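Local coordinates for putative transcriptional regulator, sugar-binding family (Arthrobacter aurescens, PDB 3NZE), which probably regulates transcription as a SorC-family protein, binding DNA and a sugar effector, the crystallised part being its putative sugar-binding domain, at residues V141-I144 with L145-Q148; S130-T133 with A134-E138; T32-E35 with A36-L39. All blocks are in the same frame, centred on the assembly; numbering follows the deposited sequence. Where two conformers were deposited one is given.

Contact 1 of 3, residues V141-I144 with L145-Q148; sequences VQRI and LDLQ
V141 and L145 lie side by side on one face of helix 139-149 and point the same way. With chi1 at 173°, V141 turns CG1 away from its own N, to 3.9 Å from L145 CD1. One turn on, I144 CG2 is 3.9 Å from Q148 NE2. This is the tight side. V141 rests on V122, and I144 on F120 and V86. Q148 is buried, but its NE2 is hydrogen-bonded to Q87 O. Beneath the side chains, L145 N donates to V141 O at 3.0 Å and Q148 N to I144 O at 2.9 Å. The L147 N to R143 O bond is weak.

The other side faces solvent. In the conformer described, R143 bends at chi2 and chi3 to set its guanidinium edge beside D146. R143 NH2 donates to D146 OD2 at 2.7 Å, on the syn side of the carboxylate, and the two planes are 39° apart. R143 has a second conformer, so this salt bridge may be only part-time. The split is that of an amphipathic helix: apolar branches and an amide with its NE2 bonded hold the inner face, while the ion pair lies on the exposed one.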
# COMPACT_ATOMS: atom_id res chain seq x y z
N VAL A 141 14.65 8.09 13.95
CA VAL A 141 13.92 7.04 13.25
C VAL A 141 12.97 6.33 14.22
O VAL A 141 11.80 6.12 13.90
CB VAL A 141 14.86 6.02 12.59
CG1 VAL A 141 14.07 4.85 12.02
CG2 VAL A 141 15.68 6.70 11.49
N GLN A 142 13.49 5.98 15.39
CA GLN A 142 12.74 5.22 16.39
C GLN A 142 11.46 5.93 16.82
O GLN A 142 10.44 5.28 17.06
CB GLN A 142 13.63 4.93 17.61
CG GLN A 142 14.72 3.92 17.32
CD GLN A 142 15.75 3.81 18.43
OE1 GLN A 142 15.83 4.66 19.32
NE2 GLN A 142 16.55 2.75 18.39
N ARG A 143 11.49 7.26 16.90
CA ARG A 143 10.30 8.00 17.30
C ARG A 143 9.19 7.84 16.27
O ARG A 143 8.01 7.81 16.61
CB ARG A 143 10.63 9.47 17.53
CG ARG A 143 11.59 9.74 18.69
CD ARG A 143 10.94 9.49 20.04
NE ARG A 143 10.84 8.06 20.36
CZ ARG A 143 11.86 7.32 20.78
NH1 ARG A 143 13.06 7.86 20.92
NH2 ARG A 143 11.67 6.03 21.04
N ILE A 144 9.57 7.73 15.00
CA ILE A 144 8.59 7.47 13.96
C ILE A 144 8.12 6.00 13.97
O ILE A 144 6.93 5.73 13.81
CB ILE A 144 9.12 7.85 12.56
CG1 ILE A 144 9.46 9.34 12.54
CG2 ILE A 144 8.07 7.54 11.49
CD1 ILE A 144 8.28 10.24 12.87
N LEU A 145 9.05 5.07 14.18
CA LEU A 145 8.67 3.67 14.31
C LEU A 145 7.63 3.51 15.42
O LEU A 145 6.71 2.71 15.29
CB LEU A 145 9.90 2.79 14.59
CG LEU A 145 10.95 2.76 13.46
CD1 LEU A 145 12.17 1.96 13.86
CD2 LEU A 145 10.33 2.23 12.16
N ASP A 146 7.78 4.29 16.49
CA ASP A 146 6.86 4.21 17.62
C ASP A 146 5.46 4.68 17.25
O ASP A 146 4.45 4.11 17.69
CB ASP A 146 7.38 5.02 18.81
CG ASP A 146 8.63 4.42 19.45
OD1 ASP A 146 8.95 3.24 19.18
OD2 ASP A 146 9.30 5.13 20.23
N LEU A 147 5.40 5.74 16.44
CA LEU A 147 4.12 6.26 15.96
C LEU A 147 3.45 5.25 15.05
O LEU A 147 2.25 5.02 15.13
CB LEU A 147 4.32 7.57 15.19
CG LEU A 147 4.11 8.87 15.97
CD1 LEU A 147 4.28 10.07 15.03
CD2 LEU A 147 2.73 8.88 16.61
N GLN A 148 4.24 4.66 14.15
CA GLN A 148 3.72 3.65 13.24
C GLN A 148 3.09 2.51 14.03
O GLN A 148 2.05 1.99 13.63
CB GLN A 148 4.83 3.11 12.34
CG GLN A 148 5.29 4.09 11.27
CD GLN A 148 6.51 3.59 10.51
OE1 GLN A 148 7.03 2.52 10.81
NE2 GLN A 148 6.97 4.37 9.52

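Contact 2 of 3, residues S130-T133 with A134-E138; sequences STKT and AMWNE
K132 and W136 meet one turn apart where helix 129-135 ends and runs into a type I beta turn, M135 to E138. K132, A134 and W136 carry most of the contact. The K132 side chain is fully extended, with CG anti to the backbone N (chi1 -179°). It crosses over one face of the indole. K132 CE lies 4.0 Å from the centroid of the five-membered ring of W136, 21° off the ring normal. This is a CH-pi contact, displaced toward the rim of the ring. Nearer the backbone, K132 CG is 4.0 Å from W136 CE3. CE thus lies over the face and CG near CE3, while the charged NZ goes on to S212 O, a weak hydrogen bond. On the helix 139-149 side, V141 also touches W136.

The backbone of the same pair is joined too: W136 N donates to K132 O at 2.9 Å. This is the last bond from a residue to the one four before it in this part of the chain, since T133 O and N137 N are 3.6 Å apart and are not bonded. A134 is exposed and touches by its backbone and methyl. Its N donates to S130 O, and its CB is 3.6 Å from T131 O. M135, a selenomethionine, follows with a bond from its N to T131 O.

T133 O is taken up by water where the helix stops. A single water donates to T133 O at 2.6 Å and to N137 OD1 at 2.9 Å.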
# COMPACT_ATOMS: atom_id res chain seq x y z
N SER A 130 23.10 -3.62 6.60
CA SER A 130 23.82 -2.99 7.70
C SER A 130 23.44 -1.52 7.87
O SER A 130 23.51 -0.98 8.98
CB SER A 130 25.35 -3.16 7.55
OG SER A 130 25.82 -2.58 6.34
N THR A 131 23.04 -0.87 6.78
CA THR A 131 22.58 0.51 6.89
C THR A 131 21.24 0.57 7.63
O THR A 131 21.03 1.44 8.47
CB THR A 131 22.44 1.22 5.52
OG1 THR A 131 23.64 0.99 4.76
CG2 THR A 131 22.23 2.72 5.72
N LYS A 132 20.34 -0.35 7.32
CA LYS A 132 19.07 -0.39 8.02
C LYS A 132 19.28 -0.58 9.51
O LYS A 132 18.71 0.15 10.32
CB LYS A 132 18.15 -1.49 7.51
CG LYS A 132 16.81 -1.48 8.26
CD LYS A 132 15.91 -2.62 7.88
CE LYS A 132 14.60 -2.52 8.64
NZ LYS A 132 13.65 -3.57 8.21
N THR A 133 20.11 -1.56 9.87
CA THR A 133 20.45 -1.83 11.26
C THR A 133 20.91 -0.56 11.96
O THR A 133 20.42 -0.23 13.05
CB THR A 133 21.54 -2.91 11.36
OG1 THR A 133 21.05 -4.14 10.80
CG2 THR A 133 21.95 -3.14 12.81
N ALA A 134 21.85 0.14 11.34
CA ALA A 134 22.36 1.39 11.90
C ALA A 134 21.25 2.44 12.08
O ALA A 134 21.08 3.00 13.16
CB ALA A 134 23.49 1.94 11.05
N MSE A 135 20.48 2.70 11.02
CA MSE A 135 19.41 3.69 11.08
C MSE A 135 18.32 3.38 12.09
O MSE A 135 17.71 4.29 12.66
CB MSE A 135 18.80 3.89 9.69
CG MSE A 135 19.67 4.75 8.79
SE MSE A 135 19.62 6.66 9.27
CE MSE A 135 17.93 7.06 8.39
N TRP A 136 18.05 2.10 12.33
CA TRP A 136 17.02 1.72 13.28
C TRP A 136 17.46 1.93 14.73
O TRP A 136 16.69 1.71 15.67
CB TRP A 136 16.54 0.27 13.02
CG TRP A 136 15.27 0.19 12.20
CD1 TRP A 136 14.17 -0.57 12.47
CD2 TRP A 136 14.97 0.91 10.98
NE1 TRP A 136 13.21 -0.38 11.51
CE2 TRP A 136 13.67 0.52 10.59
CE3 TRP A 136 15.67 1.84 10.20
CZ2 TRP A 136 13.06 1.02 9.44
CZ3 TRP A 136 15.06 2.34 9.05
CH2 TRP A 136 13.76 1.94 8.69
N ASN A 137 18.71 2.35 14.91
CA ASN A 137 19.25 2.71 16.21
C ASN A 137 19.31 4.22 16.42
O ASN A 137 19.86 4.71 17.40
CB ASN A 137 20.65 2.13 16.38
CG ASN A 137 20.72 1.16 17.53
OD1 ASN A 137 20.54 -0.04 17.34
ND2 ASN A 137 20.97 1.68 18.73
N GLU A 138 18.75 4.96 15.46
CA GLU A 138 18.71 6.41 15.58
C GLU A 138 17.41 6.84 16.25
O GLU A 138 16.34 6.35 15.90
CB GLU A 138 18.79 7.03 14.18
CG GLU A 138 20.14 6.79 13.51
CD GLU A 138 21.25 7.68 14.10
OE1 GLU A 138 20.99 8.88 14.30
OE2 GLU A 138 22.36 7.16 14.35
O HOH W 1 19.39 -1.50 15.09

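Contact 3 of 3, residues T32-E35 with A36-L39; sequences TLNE and AETL
N34 has an unusual chi1 of 102°, and it swings OD1 round to the backbone N of E37. T38 places OG1 beside its own backbone N (chi1 -60°), and both atoms then face N34 O. N34 is the N-cap of helix 35-50. E37 N donates to N34 OD1 at 2.8 Å, with the donor tilted 35° from the amide carbonyl plane. E37 CG lies close by, 3.1 Å from the same OD1. The backbone oxygen of the cap is gripped twice. T38 N donates to N34 O at 2.9 Å. T38 OG1 donates to it at 2.7 Å from above the carbonyl plane. An alanine in place of T38 would take away the hydroxyl, and N34 O would probably be left with only the bond from the backbone N of that position and a less firmly held cap. L33 CG rests on E37 CB at 3.8 Å. The carboxylate of E37 turns on to a salt bridge with R41.

The loop after strand 23-27 thus enters helix 35-50 here at the protein surface. T38 touches V29 and S231, and L39 packs against T67 and A70 of helix 66-73.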
# COMPACT_ATOMS: atom_id res chain seq x y z
N THR A 32 -11.67 -0.56 -21.69
CA THR A 32 -10.75 -0.02 -22.69
C THR A 32 -9.98 1.21 -22.21
O THR A 32 -9.15 1.75 -22.95
CB THR A 32 -11.50 0.35 -23.97
OG1 THR A 32 -12.43 1.41 -23.69
CG2 THR A 32 -12.26 -0.86 -24.50
N LEU A 33 -10.25 1.65 -20.99
CA LEU A 33 -9.55 2.80 -20.43
C LEU A 33 -8.09 2.44 -20.18
O LEU A 33 -7.75 1.26 -20.09
CB LEU A 33 -10.22 3.24 -19.12
CG LEU A 33 -10.65 4.70 -19.03
CD1 LEU A 33 -11.18 5.19 -20.37
CD2 LEU A 33 -11.70 4.88 -17.94
N ASN A 34 -7.23 3.45 -20.07
CA ASN A 34 -5.81 3.21 -19.85
C ASN A 34 -5.47 3.08 -18.36
O ASN A 34 -6.32 3.30 -17.50
CB ASN A 34 -4.97 4.30 -20.50
CG ASN A 34 -4.46 5.32 -19.51
OD1 ASN A 34 -5.24 5.97 -18.81
ND2 ASN A 34 -3.14 5.47 -19.43
N GLU A 35 -4.22 2.73 -18.05
CA GLU A 35 -3.82 2.50 -16.67
C GLU A 35 -4.06 3.69 -15.75
O GLU A 35 -4.65 3.55 -14.67
CB GLU A 35 -2.34 2.09 -16.59
CG GLU A 35 -2.10 0.60 -16.67
CD GLU A 35 -0.93 0.14 -15.82
OE1 GLU A 35 -0.94 -1.02 -15.36
OE2 GLU A 35 -0.01 0.95 -15.58
N ALA A 36 -3.60 4.86 -16.18
CA ALA A 36 -3.70 6.06 -15.36
C ALA A 36 -5.16 6.43 -15.11
O ALA A 36 -5.53 6.78 -13.99
CB ALA A 36 -2.97 7.22 -16.02
N GLU A 37 -5.98 6.34 -16.16
CA GLU A 37 -7.38 6.73 -16.06
C GLU A 37 -8.17 5.72 -15.23
O GLU A 37 -9.09 6.08 -14.51
CB GLU A 37 -8.02 6.88 -17.44
CG GLU A 37 -7.49 8.07 -18.25
CD GLU A 37 -7.63 9.41 -17.54
OE1 GLU A 37 -8.44 9.52 -16.58
OE2 GLU A 37 -6.94 10.37 -17.94
N THR A 38 -7.79 4.45 -15.33
CA THR A 38 -8.41 3.40 -14.54
C THR A 38 -8.08 3.61 -13.07
O THR A 38 -8.95 3.52 -12.21
CB THR A 38 -7.95 2.01 -14.99
OG1 THR A 38 -8.31 1.81 -16.36
CG2 THR A 38 -8.59 0.92 -14.16
N LEU A 39 -6.81 3.89 -12.78
CA LEU A 39 -6.37 4.15 -11.42
C LEU A 39 -7.09 5.37 -10.85
O LEU A 39 -7.47 5.39 -9.69
CB LEU A 39 -4.86 4.39 -11.37
CG LEU A 39 -4.29 4.85 -10.03
CD1 LEU A 39 -4.65 3.87 -8.90
CD2 LEU A 39 -2.77 5.07 -10.10

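How the contacts relate
Contacts 1 and 2 are neighbours, with centres about 13 Å apart. They sit on helices 139-149 and 129-135, which follow each other in the chain. Q142 NE2 reaches W136 O at 2.9 Å, a probable hydrogen bond, and L145 CD1 packs on W136 NE1 at 3.5 Å. W136 of contact 2 thus bridges to contact 1. Contact 3 lies on the opposite side of the chain's centre. Its centre is about 36 Å from that of contact 1 and about 39 Å from that of contact 2. Contact 1 alone comes near an annotated site: the L147 side chain is about 4 Å from that of E118, which binds calcium in a crystal structure of this protein. No calcium is bound to this chain in the present model.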